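Local coordinates for protein DNA polymerase (Pyrobaculum calidifontis, PDB 5MDN) that probably catalyses template-directed DNA synthesis, extending a DNA strand with deoxyribonucleoside triphosphates and releasing diphosphate, as a family B DNA polymerase, at residues K140-L144 / D254-G258; Y299-M303 / G342-L347; I428-L434 / S533-A538; N636-I641 / R653-V658; V714-I718 / A729-I733. One frame throughout, in Å; residues are numbered along the deposited sequence.

The five contacts follow one another along the chain and none touches another. Interaction 1 sets the hairpin tip of strands 131-141 and 144-155 against a loop after exonuclease helix 232-247; the Arg255 side chain is about 7 Å from that of the magnesium ligand Asp7. Interaction 2, its centre about 32 Å from that of interaction 1, packs a helix end on helix 326-356; the Leu343 side chain is about 10 Å from that of Asp169, a magnesium ligand in this protein that carries no ion here. Side chains of Leu256, Leu343 and Tyr732 each lie about 11 Å from a bound magnesium. Interaction 3 joins palm helices; interactions 4 and 5, later in sequence, lie in the thumb region, their centres about 45 and 55 Å from that of interaction 3.

Interaction 1 (K140-L144 / D254-G258)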
# COMPACT_ATOMS: atom_id res chain seq x y z
N LYS A 140 -12.40 -17.94 -30.52
CA LYS A 140 -12.78 -17.24 -29.30
C LYS A 140 -12.51 -18.10 -28.06
O LYS A 140 -12.32 -19.31 -28.13
CB LYS A 140 -14.25 -16.85 -29.37
CG LYS A 140 -14.55 -15.88 -30.51
CD LYS A 140 -16.03 -15.56 -30.63
CE LYS A 140 -16.49 -14.61 -29.54
NZ LYS A 140 -17.87 -14.11 -29.80
N LEU A 141 -12.51 -17.43 -26.91
CA LEU A 141 -12.56 -18.08 -25.60
C LEU A 141 -13.66 -17.35 -24.82
O LEU A 141 -13.45 -16.24 -24.34
CB LEU A 141 -11.22 -18.02 -24.87
CG LEU A 141 -11.25 -18.35 -23.37
CD1 LEU A 141 -11.84 -19.73 -23.12
CD2 LEU A 141 -9.85 -18.24 -22.77
N GLY A 142 -14.83 -17.98 -24.72
CA GLY A 142 -16.00 -17.29 -24.24
C GLY A 142 -16.37 -16.19 -25.22
O GLY A 142 -16.49 -16.42 -26.43
N PRO A 143 -16.56 -14.96 -24.72
CA PRO A 143 -16.82 -13.83 -25.62
C PRO A 143 -15.56 -13.22 -26.20
O PRO A 143 -15.66 -12.47 -27.19
CB PRO A 143 -17.55 -12.83 -24.72
CG PRO A 143 -17.02 -13.11 -23.35
CD PRO A 143 -16.66 -14.58 -23.30
N LEU A 144 -14.38 -13.50 -25.64
CA LEU A 144 -13.12 -12.84 -25.98
C LEU A 144 -12.42 -13.58 -27.11
O LEU A 144 -12.40 -14.82 -27.13
CB LEU A 144 -12.20 -12.79 -24.77
CG LEU A 144 -12.73 -12.13 -23.50
CD1 LEU A 144 -11.84 -12.46 -22.31
CD2 LEU A 144 -12.84 -10.62 -23.69
N ASP A 254 -16.57 -11.38 -13.55
CA ASP A 254 -15.37 -11.36 -14.37
C ASP A 254 -15.72 -11.64 -15.84
O ASP A 254 -16.87 -11.92 -16.19
CB ASP A 254 -14.33 -12.33 -13.81
CG ASP A 254 -14.66 -13.81 -14.03
OD1 ASP A 254 -15.37 -14.17 -14.99
OD2 ASP A 254 -14.17 -14.63 -13.23
N ARG A 255 -14.71 -11.56 -16.70
CA ARG A 255 -14.93 -11.62 -18.14
C ARG A 255 -15.20 -13.03 -18.67
O ARG A 255 -15.54 -13.17 -19.85
CB ARG A 255 -13.77 -10.98 -18.90
CG ARG A 255 -13.79 -9.46 -18.82
CD ARG A 255 -13.15 -8.83 -20.05
NE ARG A 255 -13.30 -7.37 -20.06
CZ ARG A 255 -12.31 -6.50 -19.95
NH1 ARG A 255 -11.06 -6.91 -19.83
NH2 ARG A 255 -12.57 -5.19 -19.98
N LEU A 256 -15.05 -14.07 -17.85
CA LEU A 256 -15.41 -15.42 -18.24
C LEU A 256 -16.56 -15.94 -17.39
O LEU A 256 -16.62 -17.13 -17.04
CB LEU A 256 -14.21 -16.37 -18.18
CG LEU A 256 -13.01 -16.14 -19.11
CD1 LEU A 256 -13.47 -15.89 -20.54
CD2 LEU A 256 -12.11 -15.00 -18.62
N GLY A 257 -17.50 -15.06 -17.08
CA GLY A 257 -18.68 -15.43 -16.30
C GLY A 257 -18.39 -16.03 -14.95
O GLY A 257 -19.20 -16.81 -14.44
N GLY A 258 -17.25 -15.69 -14.34
CA GLY A 258 -16.84 -16.26 -13.08
C GLY A 258 -16.97 -15.26 -11.93
O GLY A 258 -17.20 -14.07 -12.12
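Two tight turns meet here, the two-residue loop of the beta-hairpin formed by strands 131-141 and 144-155, and an Asx turn in the loop after helix 232-247. Leu141 to Leu144 form a type II' turn, closed by Leu141 N to Leu144 O (2.6 Å) and Leu144 N to Leu141 O (3.2 Å). Gly142 suits its corner because its phi is positive and a side chain there would collide with the ring of Pro143. Opposite, Asp254 to Gly257 make a type I turn; the short carboxylate of Asp254 folds back so that OD1 accepts from Leu256 N (2.9 Å) and Gly258 N (2.5 Å). No hydrogen bond crosses between the turns, and the contact is van der Waals, mostly apolar. Leu256 CD1 lies 3.8 Å from Leu141 O, 4.2 Å from Leu144 CD1 and 4.4 Å from Pro143 CD, the branched side chain putting one methyl among all three. Pro143 CG is 3.8 Å from Arg255 O. Leu144 CD2 rests on aliphatic Arg255 CD at 4.1 Å; the charged end is held by salt bridges to Asp225 and Asp223. Leu144 and Leu256 also touch Phe22 of strand 17-24, and Leu144 reaches Val32 of strand 30-35, so the loop packs against the sheet containing the hairpin.

Interaction 2 (Y299-M303 / G342-L347)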
# COMPACT_ATOMS: atom_id res chain seq x y z
N TYR A 299 -7.99 15.67 1.27
CA TYR A 299 -6.56 15.92 1.14
C TYR A 299 -6.14 16.06 -0.32
O TYR A 299 -5.36 16.96 -0.67
CB TYR A 299 -5.77 14.80 1.82
CG TYR A 299 -4.32 15.16 2.10
CD1 TYR A 299 -3.99 15.94 3.20
CD2 TYR A 299 -3.30 14.72 1.27
CE1 TYR A 299 -2.67 16.27 3.47
CE2 TYR A 299 -1.98 15.05 1.53
CZ TYR A 299 -1.67 15.82 2.63
OH TYR A 299 -0.36 16.15 2.89
N PHE A 300 -6.64 15.18 -1.18
CA PHE A 300 -6.32 15.23 -2.60
C PHE A 300 -7.25 16.16 -3.38
O PHE A 300 -7.11 16.26 -4.61
CB PHE A 300 -6.37 13.82 -3.20
CG PHE A 300 -5.28 12.91 -2.70
CD1 PHE A 300 -5.37 12.32 -1.45
CD2 PHE A 300 -4.16 12.66 -3.48
CE1 PHE A 300 -4.36 11.49 -0.99
CE2 PHE A 300 -3.15 11.83 -3.02
CZ PHE A 300 -3.25 11.25 -1.78
N GLY A 301 -8.17 16.84 -2.70
CA GLY A 301 -8.96 17.88 -3.34
C GLY A 301 -9.98 17.40 -4.35
O GLY A 301 -10.16 18.05 -5.39
N VAL A 302 -10.65 16.29 -4.09
CA VAL A 302 -11.68 15.81 -5.00
C VAL A 302 -13.06 16.18 -4.46
O VAL A 302 -14.01 16.38 -5.22
CB VAL A 302 -11.56 14.30 -5.26
CG1 VAL A 302 -10.12 13.93 -5.57
CG2 VAL A 302 -12.07 13.49 -4.09
N MET A 303 -13.19 16.26 -3.13
CA MET A 303 -14.45 16.63 -2.52
C MET A 303 -14.21 17.24 -1.15
O MET A 303 -13.49 16.66 -0.33
CB MET A 303 -15.38 15.42 -2.39
CG MET A 303 -16.83 15.79 -2.12
SD MET A 303 -17.96 14.41 -2.35
CE MET A 303 -17.85 14.19 -4.13
N GLY A 342 -13.21 9.97 -8.13
CA GLY A 342 -12.35 11.14 -8.11
C GLY A 342 -10.93 10.81 -7.70
O GLY A 342 -9.97 11.23 -8.35
N LEU A 343 -10.78 10.06 -6.61
CA LEU A 343 -9.46 9.60 -6.19
C LEU A 343 -8.79 8.78 -7.29
O LEU A 343 -7.58 8.94 -7.55
CB LEU A 343 -9.56 8.77 -4.91
CG LEU A 343 -9.51 9.50 -3.58
CD1 LEU A 343 -9.93 8.58 -2.45
CD2 LEU A 343 -8.12 10.05 -3.32
N ALA A 344 -9.54 7.89 -7.94
CA ALA A 344 -8.98 7.06 -9.00
C ALA A 344 -8.37 7.90 -10.11
O ALA A 344 -7.27 7.62 -10.59
CB ALA A 344 -10.05 6.13 -9.56
N GLU A 345 -9.07 8.96 -10.53
CA GLU A 345 -8.54 9.83 -11.57
C GLU A 345 -7.18 10.42 -11.19
O GLU A 345 -6.36 10.70 -12.07
CB GLU A 345 -9.53 10.95 -11.87
CG GLU A 345 -10.81 10.47 -12.54
CD GLU A 345 -11.98 11.41 -12.33
OE1 GLU A 345 -11.75 12.59 -11.98
OE2 GLU A 345 -13.14 10.97 -12.50
N LYS A 346 -6.93 10.61 -9.90
CA LYS A 346 -5.65 11.14 -9.44
C LYS A 346 -4.60 10.06 -9.19
O LYS A 346 -3.42 10.26 -9.49
CB LYS A 346 -5.85 11.96 -8.16
CG LYS A 346 -6.83 13.12 -8.32
CD LYS A 346 -6.38 14.32 -7.49
CE LYS A 346 -7.21 15.55 -7.81
NZ LYS A 346 -7.12 15.92 -9.24
N LEU A 347 -5.01 8.91 -8.64
CA LEU A 347 -4.05 7.88 -8.24
C LEU A 347 -3.84 6.80 -9.29
O LEU A 347 -2.73 6.26 -9.39
CB LEU A 347 -4.50 7.23 -6.93
CG LEU A 347 -4.71 8.15 -5.73
CD1 LEU A 347 -5.01 7.33 -4.48
CD2 LEU A 347 -3.51 9.05 -5.51
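Apolar packing comes first, where the end of helix 293-299 lies on helix 326-356 beside the exonuclease fold. The CA-to-CB bond of Phe300 points toward the long helix, and its broad ring meets two leucines one turn apart: Phe300 CD1 is 4.0 Å from Leu343 CD2, and Phe300 CE2 is 3.7 Å from Leu347 CD2. Val302 adds a second point, its CG1 lying 3.9 Å from Gly342 C and 4.1 Å from Leu343 N. The absence of a side chain on Gly342 lets the backbones approach, with Val302 CA and Gly342 CA 5.7 Å apart; a CB at Gly342 would press hard on Val302 CB. Leu343 and Leu347 also touch Leu278, Ile281 and Val282 of helix 278-282, so these leucines pack on both, and the Leu343 side chain is about 10 Å from that of the metal ligand Asp169. The second kind involves the methylenes of Lys346: CE is 3.3 Å from Phe300 O and 4.0 Å from Val302 CG1. In the backbone, Gly301, with positive phi, ends helix 293-299 in a Schellman motif, turning the chain so that Phe300 and Val302 can both face the long helix. Since no hydrogen bond spans the segments, cohesion depends on buried hydrocarbon and close fit, the lysine's alkyl chain covering the margin.

Interaction 3 (I428-L434 / S533-A538)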
# COMPACT_ATOMS: atom_id res chain seq x y z
N ILE A 428 24.66 6.78 -3.42
CA ILE A 428 25.66 6.12 -2.58
C ILE A 428 25.95 4.72 -3.09
O ILE A 428 27.11 4.30 -3.21
CB ILE A 428 25.18 6.11 -1.11
CG1 ILE A 428 25.59 7.41 -0.42
CG2 ILE A 428 25.76 4.91 -0.37
CD1 ILE A 428 24.90 7.63 0.90
N MET A 429 24.90 3.95 -3.40
CA MET A 429 25.08 2.56 -3.79
C MET A 429 25.69 2.43 -5.18
O MET A 429 26.42 1.47 -5.45
CB MET A 429 23.75 1.82 -3.70
CG MET A 429 23.28 1.59 -2.27
SD MET A 429 21.78 0.61 -2.14
CE MET A 429 20.55 1.78 -2.73
N MET A 430 25.39 3.37 -6.08
CA MET A 430 26.01 3.33 -7.41
C MET A 430 27.45 3.83 -7.36
O MET A 430 28.35 3.19 -7.90
CB MET A 430 25.19 4.16 -8.41
CG MET A 430 23.88 3.51 -8.82
SD MET A 430 22.88 4.56 -9.90
CE MET A 430 22.59 5.98 -8.86
N LYS A 431 27.67 4.99 -6.73
CA LYS A 431 28.99 5.61 -6.76
C LYS A 431 30.03 4.80 -5.98
O LYS A 431 31.22 4.85 -6.30
CB LYS A 431 28.89 7.03 -6.20
CG LYS A 431 30.18 7.83 -6.20
CD LYS A 431 29.95 9.22 -5.63
CE LYS A 431 31.24 10.00 -5.49
NZ LYS A 431 31.91 10.23 -6.80
N TYR A 432 29.60 4.05 -4.97
CA TYR A 432 30.50 3.21 -4.18
C TYR A 432 30.29 1.73 -4.43
O TYR A 432 30.98 0.91 -3.80
CB TYR A 432 30.34 3.53 -2.69
CG TYR A 432 30.74 4.95 -2.36
CD1 TYR A 432 32.05 5.37 -2.49
CD2 TYR A 432 29.79 5.88 -1.94
CE1 TYR A 432 32.42 6.67 -2.20
CE2 TYR A 432 30.15 7.18 -1.64
CZ TYR A 432 31.47 7.57 -1.78
OH TYR A 432 31.83 8.86 -1.48
N ASN A 433 29.37 1.36 -5.32
CA ASN A 433 29.21 -0.02 -5.78
C ASN A 433 28.93 -0.97 -4.62
O ASN A 433 29.56 -2.02 -4.47
CB ASN A 433 30.43 -0.47 -6.59
CG ASN A 433 30.13 -1.67 -7.47
OD1 ASN A 433 29.41 -1.56 -8.46
ND2 ASN A 433 30.71 -2.81 -7.13
N LEU A 434 27.96 -0.60 -3.79
CA LEU A 434 27.55 -1.43 -2.65
C LEU A 434 26.52 -2.45 -3.11
O LEU A 434 25.54 -2.09 -3.78
CB LEU A 434 26.99 -0.56 -1.52
CG LEU A 434 27.93 0.27 -0.65
CD1 LEU A 434 29.40 0.07 -1.01
CD2 LEU A 434 27.55 1.74 -0.71
N SER A 533 26.70 -0.10 5.61
CA SER A 533 27.61 0.73 4.82
C SER A 533 26.87 1.88 4.15
O SER A 533 27.41 2.98 4.03
CB SER A 533 28.34 -0.12 3.78
OG SER A 533 29.11 -1.13 4.41
N VAL A 534 25.64 1.64 3.70
CA VAL A 534 24.86 2.70 3.07
C VAL A 534 24.53 3.80 4.08
O VAL A 534 24.61 4.99 3.77
CB VAL A 534 23.59 2.13 2.42
CG1 VAL A 534 22.73 3.24 1.85
CG2 VAL A 534 23.95 1.14 1.32
N THR A 535 24.16 3.41 5.31
CA THR A 535 23.87 4.40 6.34
C THR A 535 25.10 5.22 6.69
O THR A 535 25.02 6.44 6.84
CB THR A 535 23.32 3.71 7.60
OG1 THR A 535 24.35 2.91 8.19
CG2 THR A 535 22.14 2.83 7.25
N ALA A 536 26.26 4.56 6.83
CA ALA A 536 27.46 5.26 7.26
C ALA A 536 27.91 6.27 6.22
O ALA A 536 28.30 7.40 6.56
CB ALA A 536 28.58 4.26 7.55
N PHE A 537 27.86 5.90 4.93
CA PHE A 537 28.05 6.89 3.88
C PHE A 537 27.00 7.98 3.95
O PHE A 537 27.31 9.17 3.79
CB PHE A 537 28.03 6.22 2.50
CG PHE A 537 29.36 5.66 2.07
CD1 PHE A 537 30.38 6.51 1.68
CD2 PHE A 537 29.57 4.30 2.02
CE1 PHE A 537 31.60 6.01 1.27
CE2 PHE A 537 30.79 3.79 1.61
CZ PHE A 537 31.81 4.64 1.23
N ALA A 538 25.75 7.60 4.22
CA ALA A 538 24.66 8.58 4.28
C ALA A 538 24.83 9.54 5.44
O ALA A 538 24.65 10.76 5.28
CB ALA A 538 23.32 7.86 4.38
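Ile428 starts the contact, its CA-to-CB bond pointing toward helix 528-551. Its CD1 slips in against the backbone, 3.4 Å from Ala538 N and 3.7 Å from Phe537 C, and lies 3.8 Å from Ala538 CB; the small alanine admits such a close approach. Ile428 CG2 also meets Val534 CG1 at 4.1 Å, near the closest pairing of the two backbones, where Ile428 CA and Val534 CA are 6.7 Å apart. The CA-to-CB bond of Met429 runs sideways, and its CG lies 3.7 Å from Val534 CG2; the long chain also reaches Met514 and Leu518 of helix 514-519. Helices 424-431 and 528-551 belong to the polymerase palm of family B enzymes: helix 424-431 follows palm strand 416-420, and helix 528-551 leads into the hairpin of strands 556-560 and 563-567. Tyr432 turns its ring onto that of Phe537 in a face-to-face stack, centroids 3.9 Å apart and planes at 19°, with Tyr432 CE2 just 3.4 Å from Phe537 CD1. Asn433 then takes positive phi as the C-prime residue of a Schellman motif, in which Leu434 N bonds to Met429 O (3.1 Å) and Asn433 N weakly to Met430 O (3.3 Å); its side-chain ND2 donates to Arg462 O and OD1 accepts from Gly467 N. The turn brings Leu434 back toward the second helix, placing CD2 4.2 Å from Val534 CG2 and 4.3 Å from Phe537 CD2.

Interaction 4 (N636-I641 / R653-V658); sequences NVVELI and RVVKYV
Build two alpha-helical segments, 636-641 and 653-658, running nearly antiparallel at 152° with their axes 9.6 Å apart at closest approach. Set the register by Val637 CA to Val654 CA at 5.8 Å and Leu640 CA to Arg653 CA at 6.6 Å. The first helix is kinked where the N atoms of Asn636 and Glu639 lack a bond to the preceding turn. Give Asn636 phi/psi 63/-62, chi1 -92° and chi2 -89°; Leu640 N to Asn636 O is a very short 2.4 Å bond. Leu640, chi1 m and chi2 t, has the largest covered area; its CA-to-CB bond points toward the partner, CD1 lying 3.6 Å from Tyr657 CB and CD2 3.6 Å from Arg653 NE. Tyr657, chi1 t with chi2 74°, reaches across to the first helix, its OH 3.7 Å from Asn636 CG, without a hydrogen bond, and its CD2 4.1 Å from Val637 CG2. The pair is an alpha-alpha hairpin, helices 628-643 and 647-666 joined by a short loop, in the helical thumb region of the polymerase. Beta-branched valines suit the close interface: Val637, Val654 and Val658 are all t, with Val637 CG1 4.2 Å from Val654 CG2 and Val637 CG2 4.2 Å from Val658 CG2. Ile641 (m, t) has its CB directed away, yet CG1 swings to 3.6 Å from Val654 CG2. Arg653 (m, -95°, m, chi4 -81°) sets a guanidinium face over Leu640 O; NH1 salt-bridges Glu649.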
# COMPACT_ATOMS: atom_id res chain seq x y z
N ASN A 636 -8.31 20.35 15.92
CA ASN A 636 -8.70 21.65 16.47
C ASN A 636 -7.58 22.20 17.35
O ASN A 636 -7.02 23.26 17.05
CB ASN A 636 -10.01 21.56 17.27
CG ASN A 636 -11.23 21.84 16.42
OD1 ASN A 636 -11.66 22.98 16.27
ND2 ASN A 636 -11.82 20.78 15.86
N VAL A 637 -7.25 21.49 18.44
CA VAL A 637 -6.10 21.87 19.27
C VAL A 637 -4.85 21.98 18.42
O VAL A 637 -4.12 22.98 18.47
CB VAL A 637 -5.92 20.87 20.43
CG1 VAL A 637 -4.49 20.93 20.96
CG2 VAL A 637 -6.90 21.17 21.55
N VAL A 638 -4.56 20.94 17.62
CA VAL A 638 -3.45 21.02 16.68
C VAL A 638 -3.66 22.17 15.71
O VAL A 638 -2.73 22.94 15.43
CB VAL A 638 -3.28 19.67 15.95
CG1 VAL A 638 -2.35 19.83 14.77
CG2 VAL A 638 -2.75 18.61 16.91
N GLU A 639 -4.88 22.31 15.19
CA GLU A 639 -5.16 23.38 14.24
C GLU A 639 -5.12 24.75 14.89
O GLU A 639 -4.76 25.74 14.24
CB GLU A 639 -6.51 23.14 13.57
CG GLU A 639 -6.78 24.02 12.36
CD GLU A 639 -7.83 23.44 11.44
OE1 GLU A 639 -8.30 22.32 11.70
OE2 GLU A 639 -8.19 24.12 10.45
N LEU A 640 -5.49 24.85 16.17
CA LEU A 640 -5.39 26.13 16.87
C LEU A 640 -3.94 26.51 17.11
O LEU A 640 -3.56 27.68 16.95
CB LEU A 640 -6.15 26.07 18.20
CG LEU A 640 -7.68 26.15 18.15
CD1 LEU A 640 -8.26 25.76 19.50
CD2 LEU A 640 -8.14 27.54 17.75
N ILE A 641 -3.10 25.54 17.49
CA ILE A 641 -1.69 25.83 17.75
C ILE A 641 -0.98 26.19 16.45
O ILE A 641 -0.16 27.12 16.42
CB ILE A 641 -1.03 24.63 18.45
CG1 ILE A 641 -1.62 24.45 19.85
CG2 ILE A 641 0.47 24.82 18.54
CD1 ILE A 641 -1.39 23.09 20.45
N ARG A 653 -5.61 30.23 23.27
CA ARG A 653 -6.52 29.65 22.29
C ARG A 653 -6.92 28.24 22.69
O ARG A 653 -8.10 27.88 22.65
CB ARG A 653 -5.87 29.66 20.90
CG ARG A 653 -5.65 31.04 20.32
CD ARG A 653 -6.80 31.47 19.41
NE ARG A 653 -6.73 30.79 18.12
CZ ARG A 653 -5.94 31.17 17.12
NH1 ARG A 653 -5.15 32.22 17.26
NH2 ARG A 653 -5.94 30.50 15.98
N VAL A 654 -5.94 27.41 23.06
CA VAL A 654 -6.21 26.01 23.39
C VAL A 654 -7.05 25.91 24.66
O VAL A 654 -8.06 25.20 24.70
CB VAL A 654 -4.90 25.22 23.52
CG1 VAL A 654 -5.14 23.90 24.24
CG2 VAL A 654 -4.30 24.96 22.15
N VAL A 655 -6.65 26.63 25.72
CA VAL A 655 -7.33 26.48 27.00
C VAL A 655 -8.76 27.01 26.93
O VAL A 655 -9.66 26.49 27.59
CB VAL A 655 -6.54 27.18 28.12
CG1 VAL A 655 -7.16 26.88 29.48
CG2 VAL A 655 -5.09 26.74 28.10
N LYS A 656 -8.99 28.05 26.12
CA LYS A 656 -10.36 28.52 25.93
C LYS A 656 -11.21 27.48 25.21
O LYS A 656 -12.37 27.27 25.56
CB LYS A 656 -10.36 29.86 25.19
CG LYS A 656 -11.75 30.46 25.03
CD LYS A 656 -11.68 31.84 24.40
CE LYS A 656 -13.03 32.54 24.49
NZ LYS A 656 -14.00 32.03 23.47
N TYR A 657 -10.64 26.83 24.19
CA TYR A 657 -11.38 25.80 23.47
C TYR A 657 -11.63 24.59 24.35
O TYR A 657 -12.75 24.05 24.39
CB TYR A 657 -10.61 25.39 22.21
CG TYR A 657 -11.19 24.18 21.51
CD1 TYR A 657 -12.36 24.28 20.77
CD2 TYR A 657 -10.56 22.95 21.59
CE1 TYR A 657 -12.89 23.17 20.13
CE2 TYR A 657 -11.08 21.84 20.95
CZ TYR A 657 -12.25 21.96 20.22
OH TYR A 657 -12.77 20.85 19.59
N VAL A 658 -10.60 24.13 25.08
CA VAL A 658 -10.76 22.97 25.94
C VAL A 658 -11.73 23.26 27.07
O VAL A 658 -12.41 22.35 27.58
CB VAL A 658 -9.38 22.52 26.46
CG1 VAL A 658 -9.51 21.37 27.45
CG2 VAL A 658 -8.48 22.11 25.31

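Interaction 5 (V714-I718 / A729-I733); sequences VGYVI and AMPYI
Two backbone hydrogen bonds define the register: Val717 N to Met730 O at 2.7 Å, nearly straight at 168°, and Met730 N to Val717 O, also 2.7 Å but bent to 134°. Val717-Met730 is thus an antiparallel hydrogen-bonded pair (CA-CA 5.2 Å), flanked by non-hydrogen-bonded Tyr716-Pro731 (4.3 Å) and Ile718-Ala729 (4.4 Å). CA-H...O contacts follow, Ala729 CA to Val717 O and Tyr716 CA to Met730 O, both 3.5 Å. This short, strongly twisted thumb-region hairpin, extended (Val717 -130/136, Met730 -87/135), has axes 4.2 Å apart at 137°; helices 693-697 (Pro693, Ala697) and 743-756 (Tyr745, Tyr746) adjoin it. Pro731 is tolerated, needing no amide hydrogen facing the partner. Gly715, phi/psi 73/98, suits glycine; its O lies 3.6 Å from Tyr732 N, not a hydrogen bond. Tyr716 (p, 86°) lays CD1 3.4 Å from small Ala729 CB; Val717 (t) puts CG2 4.3 Å from Tyr732 CB. Met730 (t, t, m) shares Val717's face, Ile718 (m, p) and Ala729 the other; Tyr732 (p, -83°) meets His314 edge-to-face.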
# COMPACT_ATOMS: atom_id res chain seq x y z
N VAL A 714 -18.03 -3.19 19.55
CA VAL A 714 -19.01 -3.08 20.63
C VAL A 714 -19.62 -1.68 20.71
O VAL A 714 -20.84 -1.53 20.58
CB VAL A 714 -18.38 -3.54 21.97
CG1 VAL A 714 -17.14 -2.71 22.35
CG2 VAL A 714 -19.41 -3.50 23.08
N GLY A 715 -18.80 -0.65 20.92
CA GLY A 715 -19.31 0.70 21.05
C GLY A 715 -20.02 0.93 22.36
O GLY A 715 -21.19 0.57 22.50
N TYR A 716 -19.33 1.53 23.34
CA TYR A 716 -19.89 1.70 24.67
C TYR A 716 -19.78 3.15 25.13
O TYR A 716 -18.92 3.91 24.66
CB TYR A 716 -19.21 0.77 25.68
CG TYR A 716 -17.73 1.01 25.88
CD1 TYR A 716 -17.27 1.95 26.79
CD2 TYR A 716 -16.79 0.28 25.16
CE1 TYR A 716 -15.91 2.17 26.97
CE2 TYR A 716 -15.43 0.49 25.34
CZ TYR A 716 -15.00 1.44 26.25
OH TYR A 716 -13.66 1.65 26.43
N VAL A 717 -20.66 3.52 26.05
CA VAL A 717 -20.66 4.84 26.68
C VAL A 717 -20.73 4.66 28.19
O VAL A 717 -21.50 3.83 28.69
CB VAL A 717 -21.84 5.70 26.18
CG1 VAL A 717 -21.82 7.07 26.83
CG2 VAL A 717 -21.82 5.83 24.67
N ILE A 718 -19.92 5.43 28.91
CA ILE A 718 -19.92 5.39 30.37
C ILE A 718 -21.08 6.24 30.89
O ILE A 718 -21.29 7.37 30.45
CB ILE A 718 -18.58 5.87 30.94
CG1 ILE A 718 -17.49 4.79 30.78
CG2 ILE A 718 -18.71 6.27 32.40
CD1 ILE A 718 -16.96 4.61 29.38
N ALA A 729 -19.88 0.87 31.60
CA ALA A 729 -19.91 1.03 30.15
C ALA A 729 -21.19 0.43 29.59
O ALA A 729 -21.28 -0.78 29.38
CB ALA A 729 -18.68 0.39 29.52
N MET A 730 -22.19 1.27 29.35
CA MET A 730 -23.44 0.88 28.72
C MET A 730 -23.32 0.96 27.20
O MET A 730 -22.78 1.95 26.68
CB MET A 730 -24.59 1.77 29.19
CG MET A 730 -25.97 1.22 28.91
SD MET A 730 -27.27 2.27 29.57
CE MET A 730 -26.91 2.20 31.32
N PRO A 731 -23.80 -0.04 26.46
CA PRO A 731 -23.85 0.09 25.00
C PRO A 731 -24.76 1.23 24.58
O PRO A 731 -25.72 1.57 25.27
CB PRO A 731 -24.39 -1.27 24.54
CG PRO A 731 -24.10 -2.21 25.67
CD PRO A 731 -24.16 -1.39 26.92
N TYR A 732 -24.45 1.83 23.43
CA TYR A 732 -25.06 3.09 23.03
C TYR A 732 -26.52 2.96 22.61
O TYR A 732 -27.19 3.98 22.45
CB TYR A 732 -24.26 3.72 21.90
CG TYR A 732 -24.55 3.15 20.52
CD1 TYR A 732 -23.93 1.99 20.09
CD2 TYR A 732 -25.42 3.79 19.65
CE1 TYR A 732 -24.18 1.47 18.83
CE2 TYR A 732 -25.68 3.28 18.39
CZ TYR A 732 -25.06 2.12 17.99
OH TYR A 732 -25.32 1.61 16.74
N ILE A 733 -27.03 1.73 22.44
CA ILE A 733 -28.44 1.56 22.07
C ILE A 733 -29.33 1.45 23.30
O ILE A 733 -30.56 1.52 23.17
CB ILE A 733 -28.60 0.32 21.16
CG1 ILE A 733 -29.99 0.28 20.52
CG2 ILE A 733 -28.33 -0.96 21.94
CD1 ILE A 733 -30.37 1.56 19.80